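Beta-fructofuranosidase (Bifidobacterium adolescentis, PDB 6NOB) probably hydrolyses terminal non-reducing beta-D-fructofuranosides such as sucrose, as a glycoside hydrolase of family 32. Local coordinates at residues A[291-296]-A[335-340]; A[368-373]-A[393-398]; A[389-394]-A[403-408]. One frame throughout, in Å; residues are numbered along the deposited sequence.

Contact 1: A[291-296]-A[335-340]; sequences ATNLPV and NATVPA
Leu-294 and Val-338 sit midway along an antiparallel strand pair, 291-295 against 337-340, inside one four-stranded blade of the five-bladed beta-propeller known for family 32. The short strand axes run at 146° to each other, antiparallel with a marked twist. The evidence for the register is a set of paired backbone bonds: Leu-294 and Val-338 exchange two, Thr-292 and Ala-340 another two. Of these, Ala-340 N to Thr-292 O is almost straight at 176°, its N reaching 2.9 Å from the oxygen. Beyond the strand end, Val-296 N continues the pattern with a bond to Ala-336 O.

Asn-293 can be followed outward atom by atom. Its CB rests 3.4 Å from Val-338 O. CG lies between the backbone N and the carbonyl carbon (chi1 51°), and beyond it the amide forks. On one branch ND2 meets the methyl of Thr-337, 3.5 Å from CG2, the two side chains crossing obliquely. On the other branch OD1 makes a weak hydrogen bond to Thr-373 OG1 in loop 368-373. The side chains of Asn-293 and its partner in the register, Pro-339, diverge: the CB bond of Pro-339 points away from the partner strand, and its side chain touches Tyr-374.

Thr-292, Leu-294, Val-338 and Ala-340 share one face of the sheet. There Leu-294 CD1 packs 3.8 Å from Ala-340 CB, and Tyr-358 and Pro-361 of strand 357-365 also touch this leucine. Thr-292 OG1 is hydrogen-bonded to Asp-266 O. Towards the exposed end, CG1 of Val-338 touches both Leu-294 O (3.4 Å) and Val-296 CG1 (3.9 Å).

Contact 2: A[368-373]-A[393-398]; sequences HQIART and MHYRDK
Arg-372 and Met-393 are joined by the backbone just where the loop between two strands of the propeller, 357-365 and 374-375, meets the end of strand 385-396. Arg-372 N donates to Met-393 O (3.0 Å), and Met-393 N returns a bond to Thr-373 O (3.0 Å). Immediately before this pair of bonds, residues 368 to 371 form a type I beta turn, closed by the bond from Ala-371 N to His-368 O.

Residues of the turn meet Tyr-395 at several points; with CG anti to the backbone N (chi1 172°), the phenol ring starts out toward the turn. His-368 meets the phenol in an offset edge-to-face pair: the ring centroids of His-368 and Tyr-395 are 5.0 Å apart, with planes at 63°. CD2 of His-368 is the atom nearest the phenol, 3.4 Å from Tyr-395 OH, and that oxygen lies near the plane of the imidazole. Thr-316 OG1 ties the two rings together, since it is hydrogen-bonded to both His-368 NE2 and Tyr-395 OH; Asp-365 engages ND1 of the histidine. Ile-370 comes to the rim of the phenol instead, its CD1 3.9 Å from Tyr-395 CE1, while Ala-371 CB packs on Tyr-395 CB.

At the other end Arg-372 and His-394 lie side by side, their flat groups 77° apart. The extended aliphatic chain of the arginine passes the imidazole with CD 3.7 Å from His-394 ND1. Glu-231 and Asp-266 form salt bridges with the guanidinium, and so would probably balance its charge. One water links the two tips in the planes of both groups: it accepts from Arg-372 NH1 at 2.8 Å and stands 2.9 Å from His-394 ND1.

Contact 3: A[389-394]-A[403-408]; sequences VGALMH and QQVRWY
Gly-390 and Arg-406 form the hydrogen-bonded pair of the beta hairpin made by strands 385-396 and 405-415, part of a propeller blade. Gly-390 N reaches Arg-406 O at 2.9 Å, and Arg-406 N reaches Gly-390 O at 2.7 Å. The next bond along, Leu-392 N to Gln-404 O, is weak at 3.3 Å, where the second strand gives way to loop.

Past that point a side chain adds a bond to the backbone ones. Gln-403, extended beyond CG, brings OE1 3.0 Å from His-394 N. The bond is straight at hydrogen (166°); the C=O...N angle is 113°, with the donor tilted out of the amide plane. The same oxygen lies 3.5 Å from His-394 CD2 and 3.7 Å from Met-393 CE.

The short strand axes run at 144°. On the face of Val-389, Ala-391 and Val-405, the last of these spreads its two methyls along the partner strand: CG1, anti to the backbone N, touches Val-389 CG1 at 3.6 Å, and CG2 meets Ala-391 CB at 3.8 Å. Thr-438 of strand 435-442 touches both valines.

Across the sheet, the guanidinium of Arg-406 makes a cation-pi contact with Trp-428. The ring of Tyr-408 presents its edge to Gly-390 N, and its OH is hydrogen-bonded to Asp-365 OD2 and Tyr-374 OH.

In the fold
Along the chain, contact 1 closes before contact 2 opens, and contact 3 begins on the stretch where contact 2 ends. Contact 1 belongs to the sheet of strands 268-273, 285-295, 337-347 and 357-365; contacts 2 and 3 both use strand 385-396 of the next sheet and share Met-393 and His-394. Centres of contacts 1 and 2 are about 11 Å apart, of 2 and 3 about 8 Å, of 1 and 3, which do not touch, about 14 Å. Probable hydrogen bonds, Thr-292 O with Thr-373 OG1 and Tyr-395 O with Gln-403 N, tie contact 2 to either neighbour. Through Thr-373 and its backbone bonds to Met-393, loop 368-373 bridges the two sheets, consistent with neighbouring blades.

Contact 1: A[291-296]-A[335-340]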
loop_
_atom_site.group_PDB
_atom_site.type_symbol
_atom_site.label_atom_id
_atom_site.label_comp_id
_atom_site.label_asym_id
_atom_site.label_seq_id
_atom_site.Cartn_x
_atom_site.Cartn_y
_atom_site.Cartn_z
ATOM N N ALA A 291 13.848 -6.626 4.521
ATOM C CA ALA A 291 13.161 -7.905 4.405
ATOM C C ALA A 291 14.009 -8.864 3.575
ATOM O O ALA A 291 14.344 -8.563 2.425
ATOM C CB ALA A 291 11.783 -7.720 3.774
ATOM N N THR A 292 14.348 -10.011 4.156
ATOM C CA THR A 292 15.110 -11.039 3.454
ATOM C C THR A 292 14.851 -12.383 4.130
ATOM O O THR A 292 13.905 -12.536 4.909
ATOM C CB THR A 292 16.604 -10.699 3.427
ATOM O OG1 THR A 292 17.291 -11.646 2.600
ATOM C CG2 THR A 292 17.193 -10.741 4.828
ATOM N N ASN A 293 15.691 -13.367 3.813
ATOM C CA ASN A 293 15.683 -14.660 4.481
ATOM C C ASN A 293 17.122 -15.059 4.773
ATOM O O ASN A 293 18.050 -14.640 4.078
ATOM C CB ASN A 293 14.981 -15.741 3.639
ATOM C CG ASN A 293 15.503 -15.801 2.210
ATOM O OD1 ASN A 293 14.959 -15.161 1.309
ATOM N ND2 ASN A 293 16.561 -16.578 1.998
ATOM N N LEU A 294 17.304 -15.867 5.810
ATOM C CA LEU A 294 18.634 -16.290 6.218
ATOM C C LEU A 294 18.667 -17.798 6.397
ATOM O O LEU A 294 17.629 -18.421 6.644
ATOM C CB LEU A 294 19.056 -15.599 7.524
ATOM C CG LEU A 294 19.337 -14.095 7.414
ATOM C CD1 LEU A 294 19.566 -13.471 8.785
ATOM C CD2 LEU A 294 20.527 -13.838 6.499
ATOM N N PRO A 295 19.839 -18.419 6.259
ATOM C CA PRO A 295 19.936 -19.864 6.497
ATOM C C PRO A 295 19.587 -20.200 7.939
ATOM O O PRO A 295 20.050 -19.543 8.874
ATOM C CB PRO A 295 21.403 -20.187 6.180
ATOM C CG PRO A 295 21.901 -19.035 5.377
ATOM C CD PRO A 295 21.121 -17.839 5.823
ATOM N N VAL A 296 18.768 -21.239 8.113
ATOM C CA VAL A 296 18.393 -21.663 9.456
ATOM C C VAL A 296 19.607 -22.129 10.246
ATOM O O VAL A 296 19.564 -22.162 11.482
ATOM C CB VAL A 296 17.309 -22.762 9.400
ATOM C CG1 VAL A 296 16.080 -22.258 8.656
ATOM C CG2 VAL A 296 17.856 -24.029 8.757
ATOM N N ASN A 335 13.517 -25.375 2.642
ATOM C CA ASN A 335 13.751 -25.953 3.959
ATOM C C ASN A 335 15.059 -25.492 4.588
ATOM O O ASN A 335 15.366 -25.909 5.711
ATOM C CB ASN A 335 13.730 -27.484 3.874
ATOM C CG ASN A 335 14.598 -28.023 2.749
ATOM O OD1 ASN A 335 14.761 -27.381 1.710
ATOM N ND2 ASN A 335 15.159 -29.209 2.952
ATOM N N ALA A 336 15.826 -24.642 3.907
ATOM C CA ALA A 336 17.108 -24.175 4.414
ATOM C C ALA A 336 17.071 -22.741 4.921
ATOM O O ALA A 336 18.035 -22.306 5.560
ATOM C CB ALA A 336 18.183 -24.291 3.328
ATOM N N THR A 337 15.996 -22.003 4.658
ATOM C CA THR A 337 15.920 -20.591 4.990
ATOM C C THR A 337 14.716 -20.304 5.877
ATOM O O THR A 337 13.780 -21.104 5.983
ATOM C CB THR A 337 15.843 -19.725 3.723
ATOM O OG1 THR A 337 14.630 -20.019 3.018
ATOM C CG2 THR A 337 17.032 -19.996 2.815
ATOM N N VAL A 338 14.758 -19.136 6.510
ATOM C CA VAL A 338 13.686 -18.642 7.369
ATOM C C VAL A 338 13.562 -17.142 7.126
ATOM O O VAL A 338 14.585 -16.456 6.977
ATOM C CB VAL A 338 13.963 -18.963 8.849
ATOM C CG1 VAL A 338 15.366 -18.504 9.245
ATOM C CG2 VAL A 338 12.912 -18.337 9.758
ATOM N N PRO A 339 12.350 -16.592 7.045
ATOM C CA PRO A 339 12.214 -15.141 6.872
ATOM C C PRO A 339 12.860 -14.389 8.025
ATOM O O PRO A 339 12.698 -14.749 9.193
ATOM C CB PRO A 339 10.697 -14.929 6.837
ATOM C CG PRO A 339 10.146 -16.251 6.383
ATOM C CD PRO A 339 11.051 -17.286 6.977
ATOM N N ALA A 340 13.603 -13.336 7.688
ATOM C CA ALA A 340 14.334 -12.568 8.685
ATOM C C ALA A 340 14.284 -11.083 8.362
ATOM O O ALA A 340 14.294 -10.689 7.192
ATOM C CB ALA A 340 15.797 -13.022 8.777
#

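Contact 2: A[368-373]-A[393-398]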
loop_
_atom_site.group_PDB
_atom_site.type_symbol
_atom_site.label_atom_id
_atom_site.label_comp_id
_atom_site.label_asym_id
_atom_site.label_seq_id
_atom_site.Cartn_x
_atom_site.Cartn_y
_atom_site.Cartn_z
ATOM N N HIS A 368 6.758 -19.428 11.173
ATOM C CA HIS A 368 6.354 -19.417 9.773
ATOM C C HIS A 368 7.567 -19.565 8.862
ATOM O O HIS A 368 7.689 -18.888 7.839
ATOM C CB HIS A 368 5.575 -18.146 9.447
ATOM C CG HIS A 368 4.341 -17.973 10.274
ATOM N ND1 HIS A 368 4.256 -17.061 11.305
ATOM C CD2 HIS A 368 3.146 -18.609 10.234
ATOM C CE1 HIS A 368 3.059 -17.138 11.858
ATOM N NE2 HIS A 368 2.366 -18.069 11.228
ATOM N N GLN A 369 8.475 -20.473 9.223
ATOM C CA GLN A 369 9.714 -20.628 8.472
ATOM C C GLN A 369 9.499 -21.203 7.078
ATOM O O GLN A 369 10.406 -21.105 6.244
ATOM C CB GLN A 369 10.691 -21.504 9.253
ATOM C CG GLN A 369 10.381 -22.977 9.222
ATOM C CD GLN A 369 11.571 -23.812 9.640
ATOM O OE1 GLN A 369 11.601 -24.366 10.741
ATOM N NE2 GLN A 369 12.566 -23.899 8.765
ATOM N N ILE A 370 8.335 -21.793 6.798
ATOM C CA ILE A 370 8.079 -22.267 5.444
ATOM C C ILE A 370 7.750 -21.124 4.493
ATOM O O ILE A 370 7.790 -21.317 3.271
ATOM C CB ILE A 370 6.954 -23.317 5.419
ATOM C CG1 ILE A 370 5.655 -22.736 5.979
ATOM C CG2 ILE A 370 7.364 -24.555 6.200
ATOM C CD1 ILE A 370 4.483 -23.689 5.880
ATOM N N ALA A 371 7.425 -19.940 5.008
ATOM C CA ALA A 371 7.249 -18.787 4.137
ATOM C C ALA A 371 8.567 -18.457 3.445
ATOM O O ALA A 371 9.650 -18.645 4.006
ATOM C CB ALA A 371 6.747 -17.579 4.930
ATOM N N ARG A 372 8.467 -17.968 2.206
ATOM C CA ARG A 372 9.667 -17.737 1.405
ATOM C C ARG A 372 10.554 -16.668 2.028
ATOM O O ARG A 372 11.754 -16.885 2.236
ATOM C CB ARG A 372 9.294 -17.338 -0.021
ATOM C CG ARG A 372 10.512 -16.967 -0.857
ATOM C CD ARG A 372 10.143 -16.207 -2.113
ATOM N NE ARG A 372 11.331 -15.843 -2.880
ATOM C CZ ARG A 372 11.832 -16.579 -3.866
ATOM N NH1 ARG A 372 11.243 -17.718 -4.205
ATOM N NH2 ARG A 372 12.918 -16.178 -4.512
ATOM N N THR A 373 9.982 -15.506 2.328
ATOM C CA THR A 373 10.758 -14.356 2.771
ATOM C C THR A 373 9.791 -13.289 3.266
ATOM O O THR A 373 8.572 -13.404 3.106
ATOM C CB THR A 373 11.644 -13.815 1.640
ATOM O OG1 THR A 373 12.577 -12.862 2.164
ATOM C CG2 THR A 373 10.797 -13.155 0.562
ATOM N N MET A 393 5.720 -14.050 2.601
ATOM C CA MET A 393 5.535 -14.405 1.200
ATOM C C MET A 393 5.237 -15.889 1.038
ATOM O O MET A 393 5.802 -16.735 1.737
ATOM C CB MET A 393 6.781 -14.053 0.392
ATOM C CG MET A 393 6.831 -12.632 -0.120
ATOM S SD MET A 393 7.704 -12.546 -1.697
ATOM C CE MET A 393 6.452 -13.165 -2.815
ATOM N N HIS A 394 4.348 -16.197 0.094
ATOM C CA HIS A 394 4.096 -17.570 -0.342
ATOM C C HIS A 394 3.649 -18.455 0.819
ATOM O O HIS A 394 4.053 -19.614 0.934
ATOM C CB HIS A 394 5.326 -18.161 -1.034
ATOM C CG HIS A 394 5.699 -17.456 -2.300
ATOM N ND1 HIS A 394 6.895 -17.677 -2.949
ATOM C CD2 HIS A 394 5.034 -16.537 -3.038
ATOM C CE1 HIS A 394 6.951 -16.921 -4.032
ATOM N NE2 HIS A 394 5.834 -16.221 -4.109
ATOM N N TYR A 395 2.807 -17.903 1.687
ATOM C CA TYR A 395 2.294 -18.642 2.829
ATOM C C TYR A 395 0.817 -18.333 3.002
ATOM O O TYR A 395 0.424 -17.163 3.041
ATOM C CB TYR A 395 3.058 -18.291 4.113
ATOM C CG TYR A 395 2.442 -18.884 5.363
ATOM C CD1 TYR A 395 2.626 -20.225 5.683
ATOM C CD2 TYR A 395 1.674 -18.101 6.221
ATOM C CE1 TYR A 395 2.062 -20.772 6.824
ATOM C CE2 TYR A 395 1.104 -18.638 7.364
ATOM C CZ TYR A 395 1.301 -19.974 7.661
ATOM O OH TYR A 395 0.735 -20.513 8.796
ATOM N N ARG A 396 0.009 -19.381 3.099
ATOM C CA ARG A 396 -1.381 -19.272 3.508
ATOM C C ARG A 396 -1.504 -19.812 4.923
ATOM O O ARG A 396 -0.881 -20.821 5.258
ATOM C CB ARG A 396 -2.305 -20.048 2.566
ATOM C CG ARG A 396 -2.304 -19.546 1.132
ATOM C CD ARG A 396 -3.243 -20.361 0.257
ATOM N NE ARG A 396 -4.645 -20.096 0.566
ATOM C CZ ARG A 396 -5.669 -20.614 -0.104
ATOM N NH1 ARG A 396 -5.454 -21.433 -1.126
ATOM N NH2 ARG A 396 -6.911 -20.316 0.250
ATOM N N ASP A 397 -2.287 -19.135 5.758
ATOM C CA ASP A 397 -2.473 -19.627 7.115
ATOM C C ASP A 397 -3.446 -20.806 7.110
ATOM O O ASP A 397 -3.986 -21.195 6.070
ATOM C CB ASP A 397 -2.928 -18.501 8.047
ATOM C CG ASP A 397 -4.216 -17.821 7.594
ATOM O OD1 ASP A 397 -4.977 -18.401 6.791
ATOM O OD2 ASP A 397 -4.468 -16.688 8.063
ATOM N N LYS A 398 -3.658 -21.395 8.293
ATOM C CA LYS A 398 -4.588 -22.513 8.421
ATOM C C LYS A 398 -5.963 -22.164 7.868
ATOM O O LYS A 398 -6.646 -23.026 7.301
ATOM C CB LYS A 398 -4.700 -22.928 9.891
ATOM C CG LYS A 398 -5.712 -24.026 10.166
ATOM C CD LYS A 398 -6.081 -24.077 11.642
HETATM O O HOH W 1 9.335 -19.285 -2.955
#

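Contact 3: A[389-394]-A[403-408]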
loop_
_atom_site.group_PDB
_atom_site.type_symbol
_atom_site.label_atom_id
_atom_site.label_comp_id
_atom_site.label_asym_id
_atom_site.label_seq_id
_atom_site.Cartn_x
_atom_site.Cartn_y
_atom_site.Cartn_z
ATOM N N VAL A 389 6.565 -5.398 12.244
ATOM C CA VAL A 389 5.474 -5.712 11.328
ATOM C C VAL A 389 6.079 -6.151 10.000
ATOM O O VAL A 389 6.984 -5.490 9.479
ATOM C CB VAL A 389 4.537 -4.503 11.124
ATOM C CG1 VAL A 389 3.426 -4.846 10.154
ATOM C CG2 VAL A 389 3.956 -4.041 12.454
ATOM N N GLY A 390 5.588 -7.264 9.459
ATOM C CA GLY A 390 6.095 -7.768 8.197
ATOM C C GLY A 390 5.146 -8.771 7.583
ATOM O O GLY A 390 4.318 -9.376 8.270
ATOM N N ALA A 391 5.279 -8.943 6.270
ATOM C CA ALA A 391 4.419 -9.825 5.496
ATOM C C ALA A 391 5.165 -11.100 5.118
ATOM O O ALA A 391 6.373 -11.085 4.868
ATOM C CB ALA A 391 3.915 -9.121 4.234
ATOM N N LEU A 392 4.426 -12.208 5.064
ATOM C CA LEU A 392 4.996 -13.537 4.862
ATOM C C LEU A 392 4.691 -14.013 3.445
ATOM O O LEU A 392 3.548 -14.356 3.130
ATOM C CB LEU A 392 4.453 -14.512 5.902
ATOM C CG LEU A 392 4.807 -14.133 7.340
ATOM C CD1 LEU A 392 3.972 -14.922 8.335
ATOM C CD2 LEU A 392 6.292 -14.344 7.591
ATOM N N MET A 393 5.720 -14.050 2.601
ATOM C CA MET A 393 5.535 -14.405 1.200
ATOM C C MET A 393 5.237 -15.889 1.038
ATOM O O MET A 393 5.802 -16.735 1.737
ATOM C CB MET A 393 6.781 -14.053 0.392
ATOM C CG MET A 393 6.831 -12.632 -0.120
ATOM S SD MET A 393 7.704 -12.546 -1.697
ATOM C CE MET A 393 6.452 -13.165 -2.815
ATOM N N HIS A 394 4.348 -16.197 0.094
ATOM C CA HIS A 394 4.096 -17.570 -0.342
ATOM C C HIS A 394 3.649 -18.455 0.819
ATOM O O HIS A 394 4.053 -19.614 0.934
ATOM C CB HIS A 394 5.326 -18.161 -1.034
ATOM C CG HIS A 394 5.699 -17.456 -2.300
ATOM N ND1 HIS A 394 6.895 -17.677 -2.949
ATOM C CD2 HIS A 394 5.034 -16.537 -3.038
ATOM C CE1 HIS A 394 6.951 -16.921 -4.032
ATOM N NE2 HIS A 394 5.834 -16.221 -4.109
ATOM N N GLN A 403 -0.549 -14.655 2.300
ATOM C CA GLN A 403 0.420 -13.580 2.533
ATOM C C GLN A 403 -0.135 -12.523 3.493
ATOM O O GLN A 403 -0.241 -11.335 3.183
ATOM C CB GLN A 403 0.875 -12.960 1.207
ATOM C CG GLN A 403 1.519 -13.981 0.263
ATOM C CD GLN A 403 2.305 -13.357 -0.885
ATOM O OE1 GLN A 403 3.120 -14.028 -1.524
ATOM N NE2 GLN A 403 2.064 -12.077 -1.154
ATOM N N GLN A 404 -0.487 -12.994 4.686
ATOM C CA GLN A 404 -0.943 -12.108 5.743
ATOM C C GLN A 404 0.219 -11.291 6.298
ATOM O O GLN A 404 1.382 -11.700 6.235
ATOM C CB GLN A 404 -1.591 -12.919 6.862
ATOM C CG GLN A 404 -2.955 -13.466 6.513
ATOM C CD GLN A 404 -4.044 -12.426 6.672
ATOM O OE1 GLN A 404 -4.222 -11.561 5.813
ATOM N NE2 GLN A 404 -4.775 -12.501 7.780
ATOM N N VAL A 405 -0.108 -10.124 6.841
ATOM C CA VAL A 405 0.864 -9.241 7.477
ATOM C C VAL A 405 0.813 -9.492 8.979
ATOM O O VAL A 405 -0.252 -9.375 9.596
ATOM C CB VAL A 405 0.580 -7.770 7.144
ATOM C CG1 VAL A 405 1.471 -6.858 7.971
ATOM C CG2 VAL A 405 0.781 -7.520 5.655
ATOM N N ARG A 406 1.955 -9.840 9.566
ATOM C CA ARG A 406 2.042 -10.200 10.976
ATOM C C ARG A 406 2.709 -9.084 11.770
ATOM O O ARG A 406 3.667 -8.461 11.299
ATOM C CB ARG A 406 2.829 -11.503 11.154
ATOM C CG ARG A 406 2.725 -12.114 12.534
ATOM C CD ARG A 406 2.889 -13.629 12.495
ATOM N NE ARG A 406 2.386 -14.251 13.717
ATOM C CZ ARG A 406 1.119 -14.603 13.909
ATOM N NH1 ARG A 406 0.221 -14.399 12.954
ATOM N NH2 ARG A 406 0.747 -15.157 15.058
ATOM N N TRP A 407 2.205 -8.835 12.978
ATOM C CA TRP A 407 2.863 -7.944 13.924
ATOM C C TRP A 407 3.428 -8.748 15.090
ATOM O O TRP A 407 2.877 -9.779 15.484
ATOM C CB TRP A 407 1.916 -6.850 14.445
ATOM C CG TRP A 407 0.694 -7.329 15.191
ATOM C CD1 TRP A 407 -0.569 -7.460 14.691
ATOM C CD2 TRP A 407 0.615 -7.710 16.576
ATOM N NE1 TRP A 407 -1.424 -7.908 15.668
ATOM C CE2 TRP A 407 -0.723 -8.070 16.834
ATOM C CE3 TRP A 407 1.547 -7.790 17.617
ATOM C CZ2 TRP A 407 -1.155 -8.500 18.090
ATOM C CZ3 TRP A 407 1.116 -8.222 18.864
ATOM C CH2 TRP A 407 -0.223 -8.571 19.087
ATOM N N TYR A 408 4.543 -8.261 15.632
ATOM C CA TYR A 408 5.233 -8.905 16.745
ATOM C C TYR A 408 5.581 -7.832 17.765
ATOM O O TYR A 408 6.257 -6.856 17.426
ATOM C CB TYR A 408 6.509 -9.622 16.283
ATOM C CG TYR A 408 6.403 -10.391 14.981
ATOM C CD1 TYR A 408 6.384 -9.732 13.756
ATOM C CD2 TYR A 408 6.357 -11.781 14.975
ATOM C CE1 TYR A 408 6.299 -10.431 12.571
ATOM C CE2 TYR A 408 6.274 -12.490 13.792
ATOM C CZ TYR A 408 6.246 -11.810 12.593
ATOM O OH TYR A 408 6.164 -12.511 11.411
#